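Local coordinates for protein Ufm1-specific protease (Caenorhabditis elegans, PDB 5EJJ) that hydrolyses the peptide bond at the C-terminal glycine of the ubiquitin-like modifier UFM1, acting as a thiol protease, and helps deliver odorant receptors to olfactory cilia, at residues 160-165 with 262-267; 171-176 with 200-205; 246-251 with 257-262. One frame throughout, in Å; residues are numbered along the deposited sequence.

Contact 1 of 3, residues 160-165 with 262-267; sequences FRFTYL and EAFNRR
On the helix whose Phe264 meets Phe162 and Tyr164, Arg266 NE gives Glu262 OE2 a salt-bridging hydrogen bond of 2.8 Å, one turn apart. The N-H meets the anti lone pair of Glu262 OE2 at a moderately bent 147°, the carboxylate oxygen sitting somewhat out of the guanidinium plane. The same buried guanidinium also reaches the carbonyls of Leu69 and Ile73 through NH1 and NH2, so all three of its nitrogens are engaged and its rotation is fixed. The contact across the segments is packing, made by two phenylalanine rings and the hydroxyl end of Tyr164. Phe264 CG lies anti to the backbone N (chi1 173°), which carries the ring away from the helix and presents one face to residues 160-165. Phe162 drives an edge into that face in a T-shaped pair, with planes at 74° and centroids of the two rings 5.0 Å apart. Its CE2 does the touching, standing off-centre above the ring, 3.5 Å from Phe264 CE1 and 3.6 Å from Phe264 CZ. Tyr164 supports the pair from the strand. Its hydroxyl OH lies in plane at the edge of the Phe162 ring and comes within 4.2 Å of Phe264 CB, which is packing only. Tyr164 also lies against Phe202 and Ala204 of strand 199-205 and reaches Ser260 on the helix. Next to Phe264, Asn265 OD1 bonds Ser159 OG, tying the helix to the chain just before Phe160. The arrangement is that of an alpha/beta layer: the long helix 253-280 packs on one face of a mixed five-stranded sheet, Phe264 resting on Val133 and Tyr135 of strand 127-139 while the T-shaped pair ties it to the residues around the start of strand 163-166.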
loop_
_atom_site.group_PDB
_atom_site.type_symbol
_atom_site.label_atom_id
_atom_site.label_comp_id
_atom_site.label_asym_id
_atom_site.label_seq_id
_atom_site.Cartn_x
_atom_site.Cartn_y
_atom_site.Cartn_z
ATOM N N PHE A 160 -5.649 -25.979 -11.640
ATOM C CA PHE A 160 -7.045 -26.365 -11.377
ATOM C C PHE A 160 -7.163 -27.546 -10.394
ATOM O O PHE A 160 -8.259 -27.926 -9.999
ATOM C CB PHE A 160 -7.830 -26.614 -12.690
ATOM C CG PHE A 160 -7.629 -27.986 -13.284
ATOM C CD1 PHE A 160 -6.545 -28.252 -14.110
ATOM C CD2 PHE A 160 -8.546 -29.018 -13.038
ATOM C CE1 PHE A 160 -6.359 -29.534 -14.671
ATOM C CE2 PHE A 160 -8.373 -30.306 -13.597
ATOM C CZ PHE A 160 -7.273 -30.561 -14.412
ATOM N N ARG A 161 -6.033 -28.101 -9.983
ATOM C CA ARG A 161 -6.040 -29.255 -9.112
ATOM C C ARG A 161 -5.545 -28.927 -7.680
ATOM O O ARG A 161 -5.519 -29.798 -6.802
ATOM C CB ARG A 161 -5.220 -30.376 -9.765
ATOM C CG ARG A 161 -5.425 -31.809 -9.189
ATOM C CD ARG A 161 -6.856 -32.411 -9.392
ATOM N NE ARG A 161 -6.883 -33.865 -9.152
ATOM C CZ ARG A 161 -7.006 -34.444 -7.953
ATOM N NH1 ARG A 161 -7.124 -33.704 -6.855
ATOM N NH2 ARG A 161 -7.009 -35.774 -7.851
ATOM N N PHE A 162 -5.168 -27.676 -7.426
ATOM C CA PHE A 162 -4.750 -27.300 -6.081
ATOM C C PHE A 162 -5.961 -27.171 -5.157
ATOM O O PHE A 162 -7.087 -26.955 -5.599
ATOM C CB PHE A 162 -4.020 -25.973 -6.084
ATOM C CG PHE A 162 -2.771 -25.957 -6.896
ATOM C CD1 PHE A 162 -2.187 -27.128 -7.335
ATOM C CD2 PHE A 162 -2.162 -24.750 -7.213
ATOM C CE1 PHE A 162 -1.022 -27.091 -8.079
ATOM C CE2 PHE A 162 -0.996 -24.709 -7.954
ATOM C CZ PHE A 162 -0.433 -25.877 -8.388
ATOM N N THR A 163 -5.706 -27.268 -3.860
ATOM C CA THR A 163 -6.731 -27.171 -2.838
ATOM C C THR A 163 -6.221 -26.231 -1.761
ATOM O O THR A 163 -5.041 -26.266 -1.397
ATOM C CB THR A 163 -6.982 -28.548 -2.223
ATOM O OG1 THR A 163 -7.592 -29.386 -3.208
ATOM C CG2 THR A 163 -7.885 -28.469 -0.985
ATOM N N TYR A 164 -7.088 -25.360 -1.270
ATOM C CA TYR A 164 -6.656 -24.415 -0.253
ATOM C C TYR A 164 -7.478 -24.659 0.994
ATOM O O TYR A 164 -8.702 -24.812 0.935
ATOM C CB TYR A 164 -6.790 -22.959 -0.733
ATOM C CG TYR A 164 -6.113 -22.671 -2.062
ATOM C CD1 TYR A 164 -6.779 -22.906 -3.265
ATOM C CD2 TYR A 164 -4.805 -22.164 -2.113
ATOM C CE1 TYR A 164 -6.175 -22.657 -4.467
ATOM C CE2 TYR A 164 -4.187 -21.914 -3.318
ATOM C CZ TYR A 164 -4.884 -22.162 -4.488
ATOM O OH TYR A 164 -4.290 -21.902 -5.690
ATOM N N LEU A 165 -6.799 -24.675 2.129
ATOM C CA LEU A 165 -7.419 -25.140 3.339
ATOM C C LEU A 165 -7.087 -24.238 4.519
ATOM O O LEU A 165 -5.920 -23.919 4.745
ATOM C CB LEU A 165 -6.914 -26.547 3.608
ATOM C CG LEU A 165 -7.728 -27.306 4.639
ATOM C CD1 LEU A 165 -8.983 -27.904 3.951
ATOM C CD2 LEU A 165 -6.831 -28.340 5.340
ATOM N N GLU A 262 -6.880 -18.189 -11.073
ATOM C CA GLU A 262 -6.370 -17.057 -11.863
ATOM C C GLU A 262 -5.267 -16.302 -11.123
ATOM O O GLU A 262 -4.286 -15.853 -11.734
ATOM C CB GLU A 262 -7.481 -16.074 -12.217
ATOM C CG GLU A 262 -7.024 -14.836 -13.014
ATOM C CD GLU A 262 -6.634 -15.144 -14.460
ATOM O OE1 GLU A 262 -6.985 -16.236 -14.982
ATOM O OE2 GLU A 262 -5.963 -14.289 -15.087
ATOM N N ALA A 263 -5.442 -16.164 -9.808
ATOM C CA ALA A 263 -4.478 -15.478 -8.966
ATOM C C ALA A 263 -3.120 -16.166 -9.084
ATOM O O ALA A 263 -2.096 -15.519 -9.367
ATOM C CB ALA A 263 -4.958 -15.457 -7.535
ATOM N N PHE A 264 -3.131 -17.486 -8.894
ATOM C CA PHE A 264 -1.928 -18.300 -9.000
ATOM C C PHE A 264 -1.287 -18.258 -10.396
ATOM O O PHE A 264 -0.055 -18.214 -10.516
ATOM C CB PHE A 264 -2.208 -19.757 -8.617
ATOM C CG PHE A 264 -1.054 -20.652 -8.880
ATOM C CD1 PHE A 264 -1.026 -21.450 -9.995
ATOM C CD2 PHE A 264 0.054 -20.630 -8.051
ATOM C CE1 PHE A 264 0.077 -22.257 -10.259
ATOM C CE2 PHE A 264 1.162 -21.425 -8.316
ATOM C CZ PHE A 264 1.173 -22.246 -9.413
ATOM N N ASN A 265 -2.108 -18.286 -11.446
ATOM C CA ASN A 265 -1.561 -18.240 -12.787
ATOM C C ASN A 265 -0.890 -16.904 -13.111
ATOM O O ASN A 265 0.121 -16.880 -13.805
ATOM C CB ASN A 265 -2.596 -18.616 -13.845
ATOM C CG ASN A 265 -3.119 -20.046 -13.688
ATOM O OD1 ASN A 265 -2.554 -20.868 -12.960
ATOM N ND2 ASN A 265 -4.210 -20.345 -14.381
ATOM N N ARG A 266 -1.416 -15.799 -12.581
ATOM C CA ARG A 266 -0.844 -14.483 -12.862
ATOM C C ARG A 266 0.514 -14.323 -12.204
ATOM O O ARG A 266 1.436 -13.749 -12.777
ATOM C CB ARG A 266 -1.784 -13.380 -12.397
ATOM C CG ARG A 266 -3.071 -13.321 -13.183
ATOM C CD ARG A 266 -3.830 -12.073 -12.933
ATOM N NE ARG A 266 -5.015 -12.005 -13.771
ATOM C CZ ARG A 266 -5.976 -11.096 -13.630
ATOM N NH1 ARG A 266 -5.906 -10.175 -12.685
ATOM N NH2 ARG A 266 -7.017 -11.104 -14.430
ATOM N N ARG A 267 0.638 -14.826 -10.987
ATOM C CA ARG A 267 1.919 -14.792 -10.308
ATOM C C ARG A 267 2.980 -15.595 -11.051
ATOM O O ARG A 267 4.143 -15.214 -11.059
ATOM C CB ARG A 267 1.773 -15.356 -8.902
ATOM C CG ARG A 267 1.104 -14.459 -7.928
ATOM C CD ARG A 267 2.125 -13.579 -7.265
ATOM N NE ARG A 267 1.479 -12.679 -6.321
ATOM C CZ ARG A 267 2.098 -11.704 -5.670
ATOM N NH1 ARG A 267 3.396 -11.483 -5.859
ATOM N NH2 ARG A 267 1.402 -10.942 -4.835
#

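Contact 2 of 3, residues 171-176 with 200-205; sequences LVIREQ and IEFTAM
Ile173 CD1 meets the outer end of the Phe202 ring obliquely, 3.5 Å from both Phe202 CZ and Phe202 CE2, the tightest point of the contact. Ile173 CG1 follows at 4.0 Å from Phe202 CE2, and the two side chains cross at about a right angle. With CG1 anti to the carbonyl carbon (chi1 -54°), the longer branch of Ile173 is the one extended toward the ring. Leu171, two residues earlier on the same face, adds CB at 4.0 Å from Phe202 CE2. The strands carrying these residues are not neighbours: strand 163-166 runs between them in the mixed five-stranded sheet, bonding through Tyr164 to Ile173 and through Leu165 to Thr203. The backbones therefore stay far apart, 8.4 Å between Leu171 CA and Phe202 CA, and side chains bridge over the middle strand. This face is buried, and on it Ile173 also packs against Tyr257 of helix 253-280. Packing slackens toward Ile200, whose CG2 is 4.2 Å from Leu171 CD1. Val172 points away from strand 199-205 and lies on Leu165 at the other, partly exposed face; Arg174 and Glu175 are exposed to solvent.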
loop_
_atom_site.group_PDB
_atom_site.type_symbol
_atom_site.label_atom_id
_atom_site.label_comp_id
_atom_site.label_asym_id
_atom_site.label_seq_id
_atom_site.Cartn_x
_atom_site.Cartn_y
_atom_site.Cartn_z
ATOM N N LEU A 171 -12.355 -24.258 6.498
ATOM C CA LEU A 171 -12.610 -23.684 5.195
ATOM C C LEU A 171 -11.818 -24.449 4.152
ATOM O O LEU A 171 -10.622 -24.727 4.334
ATOM C CB LEU A 171 -12.177 -22.223 5.209
ATOM C CG LEU A 171 -13.014 -21.384 6.161
ATOM C CD1 LEU A 171 -12.589 -19.935 6.120
ATOM C CD2 LEU A 171 -14.457 -21.556 5.743
ATOM N N VAL A 172 -12.483 -24.790 3.057
ATOM C CA VAL A 172 -11.789 -25.446 1.974
ATOM C C VAL A 172 -12.186 -24.840 0.623
ATOM O O VAL A 172 -13.369 -24.769 0.275
ATOM C CB VAL A 172 -11.948 -27.009 2.039
ATOM C CG1 VAL A 172 -13.397 -27.411 2.121
ATOM C CG2 VAL A 172 -11.316 -27.686 0.848
ATOM N N ILE A 173 -11.190 -24.362 -0.119
ATOM C CA ILE A 173 -11.404 -24.004 -1.519
ATOM C C ILE A 173 -10.749 -25.043 -2.426
ATOM O O ILE A 173 -9.579 -25.401 -2.253
ATOM C CB ILE A 173 -10.893 -22.588 -1.848
ATOM C CG1 ILE A 173 -11.505 -21.575 -0.888
ATOM C CG2 ILE A 173 -11.249 -22.198 -3.293
ATOM C CD1 ILE A 173 -10.667 -20.351 -0.748
ATOM N N ARG A 174 -11.518 -25.515 -3.397
ATOM C CA ARG A 174 -11.149 -26.684 -4.170
ATOM C C ARG A 174 -12.086 -26.663 -5.342
ATOM O O ARG A 174 -13.137 -26.056 -5.253
ATOM C CB ARG A 174 -11.415 -27.930 -3.341
ATOM C CG ARG A 174 -10.580 -29.176 -3.681
ATOM C CD ARG A 174 -11.182 -30.440 -3.034
ATOM N NE ARG A 174 -12.632 -30.439 -3.276
ATOM C CZ ARG A 174 -13.562 -30.103 -2.379
ATOM N NH1 ARG A 174 -13.223 -29.758 -1.132
ATOM N NH2 ARG A 174 -14.843 -30.121 -2.738
ATOM N N GLU A 175 -11.699 -27.286 -6.448
ATOM C CA GLU A 175 -12.570 -27.386 -7.616
ATOM C C GLU A 175 -13.817 -28.172 -7.211
ATOM O O GLU A 175 -13.797 -28.903 -6.223
ATOM C CB GLU A 175 -11.837 -28.051 -8.779
ATOM C CG GLU A 175 -12.555 -28.006 -10.110
ATOM C CD GLU A 175 -12.033 -29.064 -11.087
ATOM O OE1 GLU A 175 -11.290 -29.984 -10.650
ATOM O OE2 GLU A 175 -12.368 -28.976 -12.293
ATOM N N GLN A 176 -14.901 -27.992 -7.959
ATOM C CA GLN A 176 -16.240 -28.427 -7.555
ATOM C C GLN A 176 -17.157 -28.314 -8.756
ATOM O O GLN A 176 -17.045 -27.361 -9.536
ATOM C CB GLN A 176 -16.809 -27.490 -6.483
ATOM C CG GLN A 176 -16.650 -27.915 -5.023
ATOM C CD GLN A 176 -17.182 -26.847 -4.060
ATOM O OE1 GLN A 176 -17.379 -25.681 -4.448
ATOM N NE2 GLN A 176 -17.425 -27.242 -2.805
ATOM N N ILE A 200 -7.698 -13.728 5.222
ATOM C CA ILE A 200 -7.919 -15.149 5.504
ATOM C C ILE A 200 -6.757 -15.992 4.924
ATOM O O ILE A 200 -6.684 -16.205 3.706
ATOM C CB ILE A 200 -9.241 -15.640 4.850
ATOM C CG1 ILE A 200 -10.378 -14.682 5.149
ATOM C CG2 ILE A 200 -9.622 -17.036 5.301
ATOM C CD1 ILE A 200 -10.712 -13.797 3.988
ATOM N N GLU A 201 -5.856 -16.474 5.782
ATOM C CA GLU A 201 -4.720 -17.293 5.338
ATOM C C GLU A 201 -5.062 -18.770 5.106
ATOM O O GLU A 201 -5.684 -19.382 5.957
ATOM C CB GLU A 201 -3.612 -17.202 6.368
ATOM C CG GLU A 201 -2.362 -17.977 6.032
ATOM C CD GLU A 201 -1.130 -17.435 6.779
ATOM O OE1 GLU A 201 -0.330 -18.265 7.276
ATOM O OE2 GLU A 201 -0.960 -16.181 6.860
ATOM N N PHE A 202 -4.653 -19.342 3.966
ATOM C CA PHE A 202 -4.837 -20.786 3.685
ATOM C C PHE A 202 -3.531 -21.548 3.470
ATOM O O PHE A 202 -2.470 -20.965 3.220
ATOM C CB PHE A 202 -5.669 -21.043 2.438
ATOM C CG PHE A 202 -7.060 -20.519 2.500
ATOM C CD1 PHE A 202 -7.307 -19.152 2.447
ATOM C CD2 PHE A 202 -8.136 -21.390 2.516
ATOM C CE1 PHE A 202 -8.605 -18.662 2.441
ATOM C CE2 PHE A 202 -9.454 -20.920 2.516
ATOM C CZ PHE A 202 -9.684 -19.556 2.478
ATOM N N THR A 203 -3.626 -22.872 3.553
ATOM C CA THR A 203 -2.504 -23.730 3.210
ATOM C C THR A 203 -2.774 -24.321 1.839
ATOM O O THR A 203 -3.846 -24.885 1.607
ATOM C CB THR A 203 -2.308 -24.835 4.229
ATOM O OG1 THR A 203 -1.740 -24.273 5.416
ATOM C CG2 THR A 203 -1.342 -25.860 3.680
ATOM N N ALA A 204 -1.833 -24.157 0.912
ATOM C CA ALA A 204 -2.069 -24.646 -0.446
ATOM C C ALA A 204 -1.514 -26.057 -0.593
ATOM O O ALA A 204 -0.390 -26.362 -0.151
ATOM C CB ALA A 204 -1.479 -23.714 -1.492
ATOM N N MET A 205 -2.319 -26.919 -1.200
ATOM C CA MET A 205 -2.029 -28.334 -1.204
ATOM C C MET A 205 -2.280 -28.951 -2.557
ATOM O O MET A 205 -2.930 -28.364 -3.408
ATOM C CB MET A 205 -2.882 -29.013 -0.154
ATOM C CG MET A 205 -2.482 -28.570 1.209
ATOM S SD MET A 205 -3.477 -29.261 2.498
ATOM C CE MET A 205 -5.103 -29.176 1.755
#

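Contact 3 of 3, residues 246-251 with 257-262; sequences PAFFGD and YKRSRE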
loop_
_atom_site.group_PDB
_atom_site.type_symbol
_atom_site.label_atom_id
_atom_site.label_comp_id
_atom_site.label_asym_id
_atom_site.label_seq_id
_atom_site.Cartn_x
_atom_site.Cartn_y
_atom_site.Cartn_z
ATOM N N PRO A 246 -8.836 -11.694 -3.938
ATOM C CA PRO A 246 -9.935 -11.085 -3.190
ATOM C C PRO A 246 -11.099 -12.008 -2.840
ATOM O O PRO A 246 -11.579 -12.753 -3.680
ATOM C CB PRO A 246 -10.416 -9.977 -4.126
ATOM C CG PRO A 246 -9.930 -10.356 -5.430
ATOM C CD PRO A 246 -8.632 -11.009 -5.217
ATOM N N ALA A 247 -11.532 -11.924 -1.581
ATOM C CA ALA A 247 -12.776 -12.510 -1.077
ATOM C C ALA A 247 -13.824 -11.408 -0.965
ATOM O O ALA A 247 -13.753 -10.573 -0.052
ATOM C CB ALA A 247 -12.528 -13.080 0.292
ATOM N N PHE A 248 -14.783 -11.373 -1.883
ATOM C CA PHE A 248 -15.802 -10.331 -1.830
ATOM C C PHE A 248 -17.032 -10.854 -1.103
ATOM O O PHE A 248 -17.379 -12.031 -1.226
ATOM C CB PHE A 248 -16.179 -9.851 -3.232
ATOM C CG PHE A 248 -15.078 -9.129 -3.938
ATOM C CD1 PHE A 248 -14.656 -7.887 -3.493
ATOM C CD2 PHE A 248 -14.467 -9.685 -5.045
ATOM C CE1 PHE A 248 -13.648 -7.209 -4.133
ATOM C CE2 PHE A 248 -13.449 -9.020 -5.691
ATOM C CZ PHE A 248 -13.037 -7.776 -5.235
ATOM N N PHE A 249 -17.675 -9.988 -0.325
ATOM C CA PHE A 249 -18.882 -10.379 0.382
ATOM C C PHE A 249 -19.935 -10.815 -0.630
ATOM O O PHE A 249 -20.238 -10.087 -1.582
ATOM C CB PHE A 249 -19.393 -9.231 1.247
ATOM C CG PHE A 249 -20.734 -9.494 1.890
ATOM C CD1 PHE A 249 -20.817 -10.085 3.150
ATOM C CD2 PHE A 249 -21.910 -9.133 1.248
ATOM C CE1 PHE A 249 -22.050 -10.323 3.745
ATOM C CE2 PHE A 249 -23.126 -9.368 1.832
ATOM C CZ PHE A 249 -23.201 -9.966 3.084
ATOM N N GLY A 250 -20.447 -12.028 -0.443
ATOM C CA GLY A 250 -21.545 -12.523 -1.237
ATOM C C GLY A 250 -21.199 -13.536 -2.306
ATOM O O GLY A 250 -22.101 -13.999 -3.001
ATOM N N ASP A 251 -19.927 -13.892 -2.474
ATOM C CA ASP A 251 -19.614 -14.894 -3.517
ATOM C C ASP A 251 -19.487 -16.335 -3.028
ATOM O O ASP A 251 -19.191 -16.586 -1.858
ATOM C CB ASP A 251 -18.461 -14.495 -4.469
ATOM C CG ASP A 251 -17.229 -13.993 -3.741
ATOM O OD1 ASP A 251 -16.457 -13.236 -4.366
ATOM O OD2 ASP A 251 -17.021 -14.340 -2.558
ATOM N N TYR A 257 -13.010 -20.206 -6.020
ATOM C CA TYR A 257 -12.064 -21.140 -6.617
ATOM C C TYR A 257 -11.534 -20.607 -7.943
ATOM O O TYR A 257 -10.318 -20.613 -8.171
ATOM C CB TYR A 257 -12.676 -22.533 -6.771
ATOM C CG TYR A 257 -12.012 -23.373 -7.839
ATOM C CD1 TYR A 257 -10.838 -24.076 -7.568
ATOM C CD2 TYR A 257 -12.560 -23.468 -9.120
ATOM C CE1 TYR A 257 -10.227 -24.840 -8.543
ATOM C CE2 TYR A 257 -11.954 -24.215 -10.100
ATOM C CZ TYR A 257 -10.791 -24.903 -9.806
ATOM O OH TYR A 257 -10.185 -25.657 -10.779
ATOM N N LYS A 258 -12.430 -20.123 -8.802
ATOM C CA LYS A 258 -11.978 -19.529 -10.049
ATOM C C LYS A 258 -11.002 -18.372 -9.805
ATOM O O LYS A 258 -10.088 -18.171 -10.595
ATOM C CB LYS A 258 -13.137 -19.095 -10.941
ATOM C CG LYS A 258 -14.277 -20.094 -10.990
ATOM C CD LYS A 258 -14.966 -20.141 -12.361
ATOM C CE LYS A 258 -14.138 -20.958 -13.380
ATOM N NZ LYS A 258 -14.971 -21.634 -14.444
ATOM N N ARG A 259 -11.157 -17.635 -8.706
ATOM C CA ARG A 259 -10.247 -16.518 -8.439
ATOM C C ARG A 259 -8.859 -16.949 -7.996
ATOM O O ARG A 259 -7.856 -16.443 -8.501
ATOM C CB ARG A 259 -10.839 -15.525 -7.447
ATOM C CG ARG A 259 -11.505 -14.362 -8.155
ATOM C CD ARG A 259 -11.541 -13.108 -7.309
ATOM N NE ARG A 259 -12.554 -13.191 -6.267
ATOM C CZ ARG A 259 -13.858 -13.128 -6.491
ATOM N NH1 ARG A 259 -14.322 -12.994 -7.729
ATOM N NH2 ARG A 259 -14.691 -13.210 -5.471
ATOM N N SER A 260 -8.813 -17.888 -7.056
ATOM C CA SER A 260 -7.564 -18.429 -6.520
ATOM C C SER A 260 -6.695 -18.946 -7.653
ATOM O O SER A 260 -5.478 -18.811 -7.648
ATOM C CB SER A 260 -7.891 -19.616 -5.644
ATOM O OG SER A 260 -8.320 -20.671 -6.497
ATOM N N ARG A 261 -7.348 -19.563 -8.621
ATOM C CA ARG A 261 -6.656 -20.194 -9.712
ATOM C C ARG A 261 -6.062 -19.138 -10.620
ATOM O O ARG A 261 -4.869 -19.180 -10.902
ATOM C CB ARG A 261 -7.628 -21.065 -10.478
ATOM C CG ARG A 261 -6.965 -22.000 -11.397
ATOM C CD ARG A 261 -7.939 -22.679 -12.321
ATOM N NE ARG A 261 -7.164 -23.430 -13.294
ATOM C CZ ARG A 261 -6.904 -23.008 -14.526
ATOM N NH1 ARG A 261 -7.408 -21.850 -14.962
ATOM N NH2 ARG A 261 -6.157 -23.762 -15.326
ATOM N N GLU A 262 -6.880 -18.189 -11.073
ATOM C CA GLU A 262 -6.370 -17.057 -11.863
ATOM C C GLU A 262 -5.267 -16.302 -11.123
ATOM O O GLU A 262 -4.286 -15.853 -11.734
ATOM C CB GLU A 262 -7.481 -16.074 -12.217
ATOM C CG GLU A 262 -7.024 -14.836 -13.014
ATOM C CD GLU A 262 -6.634 -15.144 -14.460
ATOM O OE1 GLU A 262 -6.985 -16.236 -14.982
ATOM O OE2 GLU A 262 -5.963 -14.289 -15.087
#
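Arg259 sets its CD against the ring of Pro246, 3.7 Å from Pro246 CG. The pair joins the end of strand 235-247 to the first turns of helix 253-280, a beta-alpha connection in which the chain leaves the edge strand of the five-stranded sheet, makes a type II turn at Phe248 to Asp251, and enters the helix. The arginine chain is bent at chi3 (-76°), which swings the guanidinium toward the strand end. There NE donates to Pro246 O at 2.8 Å, a fairly straight bond (156° at the hydrogen) with the acceptor close to the guanidinium plane. Phe248 approaches from above this group: its CD2 hangs over one face near the rim, 3.8 Å from Arg259 CZ, with ring and guanidinium planes 69° apart, so that an edge of the ring meets the flat cation. Asp251 comes from the opposite direction to Arg259, and its carboxylate is modelled at the guanidinium edge, in a salt bridge whose approach is too close to be sound and whose detail is doubtful. The turn is further held to neighbouring parts of the chain: Gly250 N bonds Asp187 OD1, and the backbone of Asp251 pairs with Tyr185, whereas its own closure, Asp251 N to Phe248 O at 3.4 Å, is weak. Within the helix, Tyr257 O takes two donors, Ser260 OG at 2.6 Å and Arg261 N at 3.2 Å.

Overall arrangement
From the N terminus, the chain first supplies residues 160-165, entering strand 163-166, and turns back at once into strand 171-173. Contact 2 then closes a short loop of 23 residues when strand 199-205 arrives on the other side of strand 163-166. After the sheet's edge strand 235-247, contact 3 closes a still shorter loop between the strand end and helix 253-280. Contact 1 closes last, farther along that helix, and its wide loop encloses both others, which follow one another without crossing. The helical segments of contacts 1 and 3 share Glu262. With contact 3 at strand 235-247 and Tyr257 touching strand 171-173, the helix reaches both outermost strands of the sheet.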